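Local coordinates for autoinducer 2 sensor kinase/phosphatase LuxQ (Vibrio cholerae, PDB 3C38), which binds the complex of AI-2 and LuxP through its periplasmic part, the piece described here, and switches from kinase to phosphatase as cell density rises, at residues Q44-I54 / M138-A146; R60-F69 / R84-W94. All blocks are in the same frame, centred on the assembly; numbering follows the deposited sequence.

Contact 1: Q44-I54 / M138-A146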
loop_
_atom_site.group_PDB
_atom_site.type_symbol
_atom_site.label_atom_id
_atom_site.label_comp_id
_atom_site.label_asym_id
_atom_site.label_seq_id
_atom_site.Cartn_x
_atom_site.Cartn_y
_atom_site.Cartn_z
ATOM N N GLN A 44 -1.415 -2.091 -12.423
ATOM C CA GLN A 44 -2.252 -3.245 -12.115
ATOM C C GLN A 44 -3.276 -3.499 -13.225
ATOM O O GLN A 44 -3.319 -4.593 -13.800
ATOM C CB GLN A 44 -2.980 -3.039 -10.776
ATOM C CG GLN A 44 -4.155 -3.986 -10.557
ATOM C CD GLN A 44 -4.779 -3.882 -9.169
ATOM O OE1 GLN A 44 -5.003 -2.786 -8.645
ATOM N NE2 GLN A 44 -5.079 -5.036 -8.577
ATOM N N ASP A 45 -4.089 -2.487 -13.519
ATOM C CA ASP A 45 -5.128 -2.598 -14.543
ATOM C C ASP A 45 -4.604 -2.878 -15.948
ATOM O O ASP A 45 -5.288 -3.492 -16.775
ATOM C CB ASP A 45 -5.984 -1.333 -14.558
ATOM C CG ASP A 45 -6.876 -1.233 -13.347
ATOM O OD1 ASP A 45 -7.104 -2.275 -12.708
ATOM O OD2 ASP A 45 -7.362 -0.131 -13.041
ATOM N N SER A 46 -3.386 -2.429 -16.207
ATOM C CA SER A 46 -2.754 -2.633 -17.497
ATOM C C SER A 46 -2.248 -4.071 -17.592
ATOM O O SER A 46 -2.356 -4.720 -18.633
ATOM C CB SER A 46 -1.589 -1.660 -17.659
ATOM O OG SER A 46 -1.093 -1.703 -18.978
ATOM N N THR A 47 -1.698 -4.571 -16.495
ATOM C CA THR A 47 -1.187 -5.930 -16.469
ATOM C C THR A 47 -2.335 -6.933 -16.428
ATOM O O THR A 47 -2.187 -8.078 -16.847
ATOM C CB THR A 47 -0.292 -6.144 -15.250
ATOM O OG1 THR A 47 0.830 -5.259 -15.332
ATOM C CG2 THR A 47 0.205 -7.580 -15.191
ATOM N N ALA A 48 -3.483 -6.487 -15.928
ATOM C CA ALA A 48 -4.659 -7.341 -15.823
ATOM C C ALA A 48 -5.168 -7.712 -17.212
ATOM O O ALA A 48 -5.945 -8.660 -17.365
ATOM C CB ALA A 48 -5.760 -6.628 -15.037
ATOM N N LYS A 49 -4.722 -6.963 -18.218
ATOM C CA LYS A 49 -5.135 -7.201 -19.596
ATOM C C LYS A 49 -4.022 -7.769 -20.476
ATOM O O LYS A 49 -4.138 -7.788 -21.699
ATOM C CB LYS A 49 -5.670 -5.901 -20.199
ATOM C CG LYS A 49 -6.952 -5.447 -19.540
ATOM C CD LYS A 49 -7.456 -4.137 -20.089
ATOM C CE LYS A 49 -8.853 -3.859 -19.566
ATOM N NZ LYS A 49 -9.368 -2.532 -19.990
ATOM N N ASN A 50 -2.948 -8.242 -19.861
ATOM C CA ASN A 50 -1.848 -8.786 -20.638
ATOM C C ASN A 50 -2.076 -10.254 -20.961
ATOM O O ASN A 50 -2.029 -11.105 -20.076
ATOM C CB ASN A 50 -0.533 -8.631 -19.882
ATOM C CG ASN A 50 0.665 -9.019 -20.720
ATOM O OD1 ASN A 50 0.725 -10.120 -21.270
ATOM N ND2 ASN A 50 1.631 -8.115 -20.822
ATOM N N ALA A 51 -2.318 -10.542 -22.237
ATOM C CA ALA A 51 -2.548 -11.907 -22.695
ATOM C C ALA A 51 -1.573 -12.868 -22.030
ATOM O O ALA A 51 -1.975 -13.919 -21.518
ATOM C CB ALA A 51 -2.396 -11.977 -24.201
ATOM N N SER A 52 -0.291 -12.508 -22.039
ATOM C CA SER A 52 0.735 -13.344 -21.423
ATOM C C SER A 52 0.256 -13.788 -20.045
ATOM O O SER A 52 0.245 -14.978 -19.734
ATOM C CB SER A 52 2.046 -12.567 -21.283
ATOM O OG SER A 52 2.490 -12.084 -22.535
ATOM N N LEU A 53 -0.147 -12.824 -19.223
ATOM C CA LEU A 53 -0.633 -13.139 -17.889
ATOM C C LEU A 53 -1.816 -14.088 -17.977
ATOM O O LEU A 53 -1.823 -15.143 -17.346
ATOM C CB LEU A 53 -1.061 -11.868 -17.150
ATOM C CG LEU A 53 -1.794 -12.102 -15.820
ATOM C CD1 LEU A 53 -0.921 -12.916 -14.883
ATOM C CD2 LEU A 53 -2.158 -10.770 -15.185
ATOM N N ILE A 54 -2.814 -13.714 -18.770
ATOM C CA ILE A 54 -4.010 -14.530 -18.912
ATOM C C ILE A 54 -3.733 -15.968 -19.338
ATOM O O ILE A 54 -4.298 -16.901 -18.764
ATOM C CB ILE A 54 -5.005 -13.905 -19.906
ATOM C CG1 ILE A 54 -5.451 -12.531 -19.406
ATOM C CG2 ILE A 54 -6.224 -14.795 -20.044
ATOM C CD1 ILE A 54 -6.236 -12.573 -18.110
ATOM N N MET A 138 -5.087 -2.594 -0.386
ATOM C CA MET A 138 -5.231 -3.600 -1.416
ATOM C C MET A 138 -6.215 -3.202 -2.486
ATOM O O MET A 138 -7.119 -2.401 -2.252
ATOM C CB MET A 138 -5.667 -4.929 -0.813
ATOM C CG MET A 138 -4.553 -5.695 -0.158
ATOM S SD MET A 138 -5.055 -7.382 0.083
ATOM C CE MET A 138 -5.135 -7.950 -1.578
ATOM N N ARG A 139 -6.028 -3.779 -3.665
ATOM C CA ARG A 139 -6.899 -3.497 -4.792
ATOM C C ARG A 139 -6.992 -4.729 -5.683
ATOM O O ARG A 139 -6.007 -5.440 -5.891
ATOM C CB ARG A 139 -6.371 -2.292 -5.572
ATOM C CG ARG A 139 -7.314 -1.777 -6.644
ATOM C CD ARG A 139 -6.833 -0.437 -7.162
ATOM N NE ARG A 139 -7.695 0.076 -8.223
ATOM C CZ ARG A 139 -7.677 -0.372 -9.474
ATOM N NH1 ARG A 139 -6.834 -1.340 -9.819
ATOM N NH2 ARG A 139 -8.502 0.149 -10.371
ATOM N N ARG A 140 -8.196 -4.977 -6.192
ATOM C CA ARG A 140 -8.462 -6.134 -7.051
ATOM C C ARG A 140 -8.732 -5.726 -8.508
ATOM O O ARG A 140 -9.403 -4.732 -8.774
ATOM C CB ARG A 140 -9.685 -6.890 -6.510
ATOM C CG ARG A 140 -9.902 -8.257 -7.109
ATOM C CD ARG A 140 -11.228 -8.867 -6.656
ATOM N NE ARG A 140 -12.362 -8.106 -7.158
ATOM C CZ ARG A 140 -13.581 -8.603 -7.329
ATOM N NH1 ARG A 140 -13.835 -9.873 -7.037
ATOM N NH2 ARG A 140 -14.549 -7.827 -7.806
ATOM N N SER A 141 -8.215 -6.501 -9.450
ATOM C CA SER A 141 -8.453 -6.216 -10.859
ATOM C C SER A 141 -8.834 -7.504 -11.595
ATOM O O SER A 141 -8.083 -8.479 -11.604
ATOM C CB SER A 141 -7.211 -5.587 -11.499
ATOM O OG SER A 141 -7.514 -5.091 -12.795
ATOM N N SER A 142 -10.007 -7.494 -12.215
ATOM C CA SER A 142 -10.510 -8.658 -12.944
ATOM C C SER A 142 -9.554 -9.148 -14.020
ATOM O O SER A 142 -8.939 -8.354 -14.723
ATOM C CB SER A 142 -11.855 -8.314 -13.584
ATOM O OG SER A 142 -12.700 -7.640 -12.657
ATOM N N LEU A 143 -9.423 -10.465 -14.135
ATOM C CA LEU A 143 -8.562 -11.073 -15.147
ATOM C C LEU A 143 -9.492 -11.751 -16.142
ATOM O O LEU A 143 -9.969 -12.862 -15.906
ATOM C CB LEU A 143 -7.629 -12.113 -14.522
ATOM C CG LEU A 143 -6.556 -11.575 -13.579
ATOM C CD1 LEU A 143 -5.828 -12.726 -12.911
ATOM C CD2 LEU A 143 -5.580 -10.706 -14.363
ATOM N N ILE A 144 -9.759 -11.068 -17.249
ATOM C CA ILE A 144 -10.647 -11.588 -18.278
ATOM C C ILE A 144 -9.851 -12.195 -19.426
ATOM O O ILE A 144 -8.647 -11.971 -19.545
ATOM C CB ILE A 144 -11.575 -10.470 -18.767
ATOM C CG1 ILE A 144 -12.421 -9.998 -17.582
ATOM C CG2 ILE A 144 -12.468 -10.965 -19.894
ATOM C CD1 ILE A 144 -13.136 -8.686 -17.788
ATOM N N GLU A 145 -10.508 -12.974 -20.272
ATOM C CA GLU A 145 -9.783 -13.602 -21.361
ATOM C C GLU A 145 -10.217 -13.145 -22.748
ATOM O O GLU A 145 -11.365 -12.744 -22.956
ATOM C CB GLU A 145 -9.904 -15.116 -21.245
ATOM C CG GLU A 145 -8.670 -15.842 -21.708
ATOM C CD GLU A 145 -8.973 -16.869 -22.757
ATOM O OE1 GLU A 145 -10.171 -17.143 -22.988
ATOM O OE2 GLU A 145 -8.013 -17.408 -23.346
ATOM N N ALA A 146 -9.279 -13.215 -23.689
ATOM C CA ALA A 146 -9.503 -12.807 -25.072
ATOM C C ALA A 146 -10.936 -12.967 -25.579
ATOM O O ALA A 146 -11.423 -14.085 -25.776
ATOM C CB ALA A 146 -8.539 -13.555 -25.988
HETATM O O HOH W 1 -8.585 -8.622 -18.046
#
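Gln-44, Asp-45 and Arg-139 form the polar half of a helix-on-sheet contact that turns apolar farther along the strand. Arg-139 grips Asp-45 end-on in a salt bridge, NH1 giving a nearly straight bond to OD1 (171°) and NH2 reaching the syn lone pair of OD2 at 2.9 Å. Carboxylate and guanidinium are turned 57° against each other, and NH1 meets OD1 from above the carboxylate plane. Arg-139 NH1 also donates to Gln-44 OE1, 2.6 Å away and within the guanidinium plane. Gln-44 answers with NE2, which donates to Arg-139 O at 2.9 Å; its CG lies anti to the backbone N (chi1 164°) and the chain runs extended to the strand. Ser-141 OG donates to Asp-45 OD1 at 2.8 Å, so two strand residues hold that one oxygen and limit the rotation of the carboxylate.

Apolar packing takes over from Ala-48 onward. Ala-48 CB rests 4.1 Å from Leu-143 CD2, the same methyl that Leu-53 CD2 meets at 3.5 Å. Ile-54 lies beside Leu-143, though the place of its CD1 is doubtful. A water bridges the backbones, donating to Ala-48 O and accepting from Ile-144 N.

In this Cache-clan periplasmic domain, the contact lays the end of helix 22-47 and the start of helix 51-58 on strand 134-143. Strand 153-160 runs alongside, and Phe-68 and Phe-69 of helix 65-74 pack on Leu-53.

Contact 2: R60-F69 / R84-W94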
loop_
_atom_site.group_PDB
_atom_site.type_symbol
_atom_site.label_atom_id
_atom_site.label_comp_id
_atom_site.label_asym_id
_atom_site.label_seq_id
_atom_site.Cartn_x
_atom_site.Cartn_y
_atom_site.Cartn_z
ATOM N N ARG A 60 -2.869 -22.788 -15.556
ATOM C CA ARG A 60 -2.845 -23.174 -14.165
ATOM C C ARG A 60 -1.426 -23.613 -13.815
ATOM O O ARG A 60 -1.209 -24.334 -12.841
ATOM C CB ARG A 60 -3.829 -24.318 -13.941
ATOM C CG ARG A 60 -4.907 -24.019 -12.922
ATOM C CD ARG A 60 -5.796 -22.852 -13.323
ATOM N NE ARG A 60 -6.861 -22.661 -12.339
ATOM C CZ ARG A 60 -7.859 -21.788 -12.451
ATOM N NH1 ARG A 60 -7.950 -20.998 -13.510
ATOM N NH2 ARG A 60 -8.776 -21.707 -11.499
ATOM N N ASP A 61 -0.467 -23.191 -14.637
ATOM C CA ASP A 61 0.931 -23.512 -14.400
ATOM C C ASP A 61 1.382 -22.470 -13.378
ATOM O O ASP A 61 2.075 -21.503 -13.708
ATOM C CB ASP A 61 1.731 -23.407 -15.705
ATOM C CG ASP A 61 3.168 -23.902 -15.566
ATOM O OD1 ASP A 61 3.830 -24.100 -16.610
ATOM O OD2 ASP A 61 3.640 -24.085 -14.421
ATOM N N SER A 62 0.923 -22.672 -12.142
ATOM C CA SER A 62 1.219 -21.812 -11.000
ATOM C C SER A 62 2.630 -21.263 -11.087
ATOM O O SER A 62 2.868 -20.061 -10.968
ATOM C CB SER A 62 1.071 -22.618 -9.706
ATOM O OG SER A 62 1.778 -23.848 -9.798
ATOM N N SER A 63 3.565 -22.171 -11.318
ATOM C CA SER A 63 4.963 -21.817 -11.402
ATOM C C SER A 63 5.372 -21.017 -12.637
ATOM O O SER A 63 6.455 -20.439 -12.657
ATOM C CB SER A 63 5.800 -23.088 -11.291
ATOM O OG SER A 63 5.532 -23.744 -10.063
ATOM N N ARG A 64 4.527 -20.970 -13.664
ATOM C CA ARG A 64 4.882 -20.211 -14.862
ATOM C C ARG A 64 4.600 -18.728 -14.659
ATOM O O ARG A 64 5.334 -17.867 -15.153
ATOM C CB ARG A 64 4.101 -20.696 -16.086
ATOM C CG ARG A 64 4.627 -20.089 -17.386
ATOM C CD ARG A 64 3.534 -19.864 -18.422
ATOM N NE ARG A 64 2.850 -21.096 -18.791
ATOM C CZ ARG A 64 1.968 -21.186 -19.781
ATOM N NH1 ARG A 64 1.667 -20.116 -20.501
ATOM N NH2 ARG A 64 1.390 -22.348 -20.051
ATOM N N LEU A 65 3.521 -18.444 -13.938
ATOM C CA LEU A 65 3.123 -17.076 -13.641
ATOM C C LEU A 65 4.278 -16.346 -12.956
ATOM O O LEU A 65 4.335 -15.115 -12.952
ATOM C CB LEU A 65 1.910 -17.089 -12.715
ATOM C CG LEU A 65 0.696 -17.884 -13.196
ATOM C CD1 LEU A 65 -0.049 -18.455 -12.000
ATOM C CD2 LEU A 65 -0.205 -16.988 -14.031
ATOM N N ASP A 66 5.201 -17.111 -12.383
ATOM C CA ASP A 66 6.338 -16.526 -11.691
ATOM C C ASP A 66 7.278 -15.689 -12.574
ATOM O O ASP A 66 7.513 -14.523 -12.250
ATOM C CB ASP A 66 7.116 -17.612 -10.928
ATOM C CG ASP A 66 6.362 -18.124 -9.698
ATOM O OD1 ASP A 66 5.830 -17.290 -8.931
ATOM O OD2 ASP A 66 6.309 -19.356 -9.488
ATOM N N GLU A 67 7.816 -16.230 -13.674
ATOM C CA GLU A 67 8.706 -15.391 -14.489
ATOM C C GLU A 67 7.969 -14.178 -15.021
ATOM O O GLU A 67 8.560 -13.111 -15.188
ATOM C CB GLU A 67 9.319 -16.103 -15.710
ATOM C CG GLU A 67 9.937 -15.039 -16.678
ATOM C CD GLU A 67 10.805 -15.574 -17.813
ATOM O OE1 GLU A 67 11.363 -16.684 -17.685
ATOM O OE2 GLU A 67 10.952 -14.852 -18.829
ATOM N N PHE A 68 6.683 -14.342 -15.307
ATOM C CA PHE A 68 5.905 -13.236 -15.846
ATOM C C PHE A 68 5.988 -11.976 -14.993
ATOM O O PHE A 68 6.453 -10.936 -15.462
ATOM C CB PHE A 68 4.437 -13.620 -16.011
ATOM C CG PHE A 68 3.575 -12.474 -16.446
ATOM C CD1 PHE A 68 3.599 -12.027 -17.759
ATOM C CD2 PHE A 68 2.789 -11.795 -15.525
ATOM C CE1 PHE A 68 2.856 -10.916 -18.148
ATOM C CE2 PHE A 68 2.043 -10.682 -15.902
ATOM C CZ PHE A 68 2.076 -10.242 -17.218
ATOM N N PHE A 69 5.527 -12.061 -13.749
ATOM C CA PHE A 69 5.554 -10.906 -12.861
ATOM C C PHE A 69 6.974 -10.428 -12.620
ATOM O O PHE A 69 7.208 -9.244 -12.375
ATOM C CB PHE A 69 4.860 -11.237 -11.539
ATOM C CG PHE A 69 3.371 -11.320 -11.658
ATOM C CD1 PHE A 69 2.612 -10.166 -11.809
ATOM C CD2 PHE A 69 2.731 -12.550 -11.690
ATOM C CE1 PHE A 69 1.236 -10.239 -11.994
ATOM C CE2 PHE A 69 1.354 -12.634 -11.876
ATOM C CZ PHE A 69 0.607 -11.475 -12.028
ATOM N N ARG A 84 1.521 -9.580 -4.381
ATOM C CA ARG A 84 0.582 -9.905 -5.440
ATOM C C ARG A 84 0.124 -11.346 -5.281
ATOM O O ARG A 84 0.889 -12.205 -4.855
ATOM C CB ARG A 84 1.249 -9.809 -6.814
ATOM C CG ARG A 84 1.591 -8.435 -7.343
ATOM C CD ARG A 84 1.629 -8.519 -8.863
ATOM N NE ARG A 84 2.182 -7.341 -9.522
ATOM C CZ ARG A 84 3.481 -7.068 -9.605
ATOM N NH1 ARG A 84 4.377 -7.890 -9.065
ATOM N NH2 ARG A 84 3.887 -5.977 -10.241
ATOM N N PHE A 85 -1.127 -11.608 -5.628
ATOM C CA PHE A 85 -1.647 -12.966 -5.604
ATOM C C PHE A 85 -2.915 -12.989 -6.454
ATOM O O PHE A 85 -3.630 -11.988 -6.551
ATOM C CB PHE A 85 -1.888 -13.455 -4.163
ATOM C CG PHE A 85 -3.025 -12.785 -3.465
ATOM C CD1 PHE A 85 -4.338 -13.156 -3.733
ATOM C CD2 PHE A 85 -2.785 -11.784 -2.527
ATOM C CE1 PHE A 85 -5.387 -12.547 -3.077
ATOM C CE2 PHE A 85 -3.832 -11.164 -1.862
ATOM C CZ PHE A 85 -5.137 -11.545 -2.136
ATOM N N ILE A 86 -3.167 -14.123 -7.101
ATOM C CA ILE A 86 -4.336 -14.266 -7.963
ATOM C C ILE A 86 -5.379 -15.184 -7.345
ATOM O O ILE A 86 -5.070 -16.297 -6.921
ATOM C CB ILE A 86 -3.924 -14.813 -9.347
ATOM C CG1 ILE A 86 -2.948 -13.843 -10.014
ATOM C CG2 ILE A 86 -5.146 -14.994 -10.231
ATOM C CD1 ILE A 86 -2.394 -14.344 -11.325
ATOM N N SER A 87 -6.615 -14.700 -7.294
ATOM C CA SER A 87 -7.719 -15.458 -6.726
ATOM C C SER A 87 -8.745 -15.911 -7.763
ATOM O O SER A 87 -8.880 -15.334 -8.840
ATOM C CB SER A 87 -8.443 -14.629 -5.658
ATOM O OG SER A 87 -9.816 -14.418 -5.994
ATOM N N SER A 88 -9.462 -16.965 -7.407
ATOM C CA SER A 88 -10.522 -17.529 -8.222
ATOM C C SER A 88 -11.428 -18.074 -7.133
ATOM O O SER A 88 -11.286 -19.219 -6.705
ATOM C CB SER A 88 -9.992 -18.655 -9.107
ATOM O OG SER A 88 -10.928 -18.943 -10.133
ATOM N N HIS A 89 -12.344 -17.226 -6.677
ATOM C CA HIS A 89 -13.238 -17.563 -5.579
ATOM C C HIS A 89 -12.308 -17.679 -4.368
ATOM O O HIS A 89 -11.162 -17.228 -4.424
ATOM C CB HIS A 89 -13.983 -18.874 -5.847
ATOM C CG HIS A 89 -14.654 -18.911 -7.181
ATOM N ND1 HIS A 89 -15.431 -17.872 -7.649
ATOM C CD2 HIS A 89 -14.637 -19.839 -8.166
ATOM C CE1 HIS A 89 -15.859 -18.158 -8.865
ATOM N NE2 HIS A 89 -15.392 -19.348 -9.204
ATOM N N ASP A 90 -12.779 -18.274 -3.280
ATOM C CA ASP A 90 -11.950 -18.392 -2.088
ATOM C C ASP A 90 -10.669 -19.187 -2.319
ATOM O O ASP A 90 -9.944 -19.493 -1.373
ATOM C CB ASP A 90 -12.747 -19.029 -0.954
ATOM C CG ASP A 90 -14.076 -18.346 -0.725
ATOM O OD1 ASP A 90 -14.091 -17.113 -0.506
ATOM O OD2 ASP A 90 -15.112 -19.045 -0.761
ATOM N N ASN A 91 -10.384 -19.521 -3.570
ATOM C CA ASN A 91 -9.183 -20.283 -3.877
ATOM C C ASN A 91 -8.051 -19.314 -4.236
ATOM O O ASN A 91 -8.302 -18.173 -4.641
ATOM C CB ASN A 91 -9.469 -21.255 -5.037
ATOM C CG ASN A 91 -8.446 -22.390 -5.134
ATOM O OD1 ASN A 91 -7.824 -22.767 -4.142
ATOM N ND2 ASN A 91 -8.291 -22.951 -6.330
ATOM N N ILE A 92 -6.810 -19.762 -4.063
ATOM C CA ILE A 92 -5.650 -18.943 -4.390
ATOM C C ILE A 92 -4.826 -19.756 -5.382
ATOM O O ILE A 92 -4.152 -20.720 -5.008
ATOM C CB ILE A 92 -4.782 -18.631 -3.139
ATOM C CG1 ILE A 92 -5.625 -17.945 -2.060
ATOM C CG2 ILE A 92 -3.632 -17.713 -3.520
ATOM C CD1 ILE A 92 -6.073 -16.554 -2.415
ATOM N N LEU A 93 -4.900 -19.371 -6.650
ATOM C CA LEU A 93 -4.186 -20.069 -7.706
ATOM C C LEU A 93 -2.708 -19.737 -7.667
ATOM O O LEU A 93 -1.866 -20.593 -7.952
ATOM C CB LEU A 93 -4.754 -19.684 -9.077
ATOM C CG LEU A 93 -6.244 -19.923 -9.343
ATOM C CD1 LEU A 93 -6.610 -19.390 -10.722
ATOM C CD2 LEU A 93 -6.557 -21.404 -9.239
ATOM N N TRP A 94 -2.393 -18.494 -7.313
ATOM C CA TRP A 94 -1.005 -18.060 -7.258
ATOM C C TRP A 94 -0.749 -17.025 -6.158
ATOM O O TRP A 94 -1.665 -16.336 -5.701
ATOM C CB TRP A 94 -0.597 -17.491 -8.615
ATOM C CG TRP A 94 0.837 -17.088 -8.696
ATOM C CD1 TRP A 94 1.911 -17.905 -8.893
ATOM C CD2 TRP A 94 1.357 -15.757 -8.589
ATOM N NE1 TRP A 94 3.072 -17.163 -8.923
ATOM C CE2 TRP A 94 2.758 -15.842 -8.740
ATOM C CE3 TRP A 94 0.772 -14.501 -8.383
ATOM C CZ2 TRP A 94 3.587 -14.715 -8.687
ATOM C CZ3 TRP A 94 1.594 -13.383 -8.330
ATOM C CH2 TRP A 94 2.986 -13.498 -8.484
HETATM O O HOH W 2 -11.974 -21.278 -11.807
#
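Trp-94 packs against Leu-65 and Phe-69 in a helix-on-hairpin contact at one margin of an antiparallel sheet; from its place in strand 91-95 it offers the main surface that meets helix 65-74. The hairpin carries a classic beta bulge, Leu-93 and Trp-94 both facing Ile-86, and the indole leaves it with CG opposite the backbone N (chi1 -177°), which lays it against the two helix residues. Both lie over one face of the indole: Leu-65 CB sits over the five-membered ring in a CH-pi contact, 4.0 Å from its centroid, and Phe-69 lies nearly parallel to the six-membered ring, displaced so far that little of one ring lies over the other (centroids 4.6 Å apart, planes at 16°). At the indole edge, NE1 donates to Asp-66 OD1 at 2.8 Å; the oxygen is near the ring plane but is met from above its own carboxylate plane. Together with the packing on its face, this bond restrains how the indole is turned.

Phe-69 also touches Arg-84, whose CD comes within 3.5 Å of CD1 of the phenyl ring, while the guanidinium reaches on to a salt bridge with Asp-73. Near the hairpin turn, Arg-60 lays a guanidinium face on Leu-93, with CD1 3.2 Å from CZ.

On the sheet, Phe-69 and Ile-86 both meet Leu-155 of the neighbouring strand 153-160. Helix 51-58 packs on helix 65-74 through Leu-53 and Leu-57, and helix 106-115 touches Phe-85, Ser-87 and Ile-92.

Overall arrangement
From the N terminus, long helix 22-47 leads into helix 51-58, and this first part of contact 1 waits for strand 134-143 to close its loop 84 residues later. Inside that loop, contact 2 closes a much shorter one: segments 60-69 and 84-94 lie only 15 residues apart at their closest ends, with mainly the rest of helix 65-74 and a connecting loop between them. The contacts are therefore nested, not crossed. Their centres lie about 12 Å apart on the same five-stranded sheet, and they touch directly: Leu-143 packs on Ile-86, and Met-138 on Phe-85. Together they bind three successive helices to one sheet of the periplasmic domain.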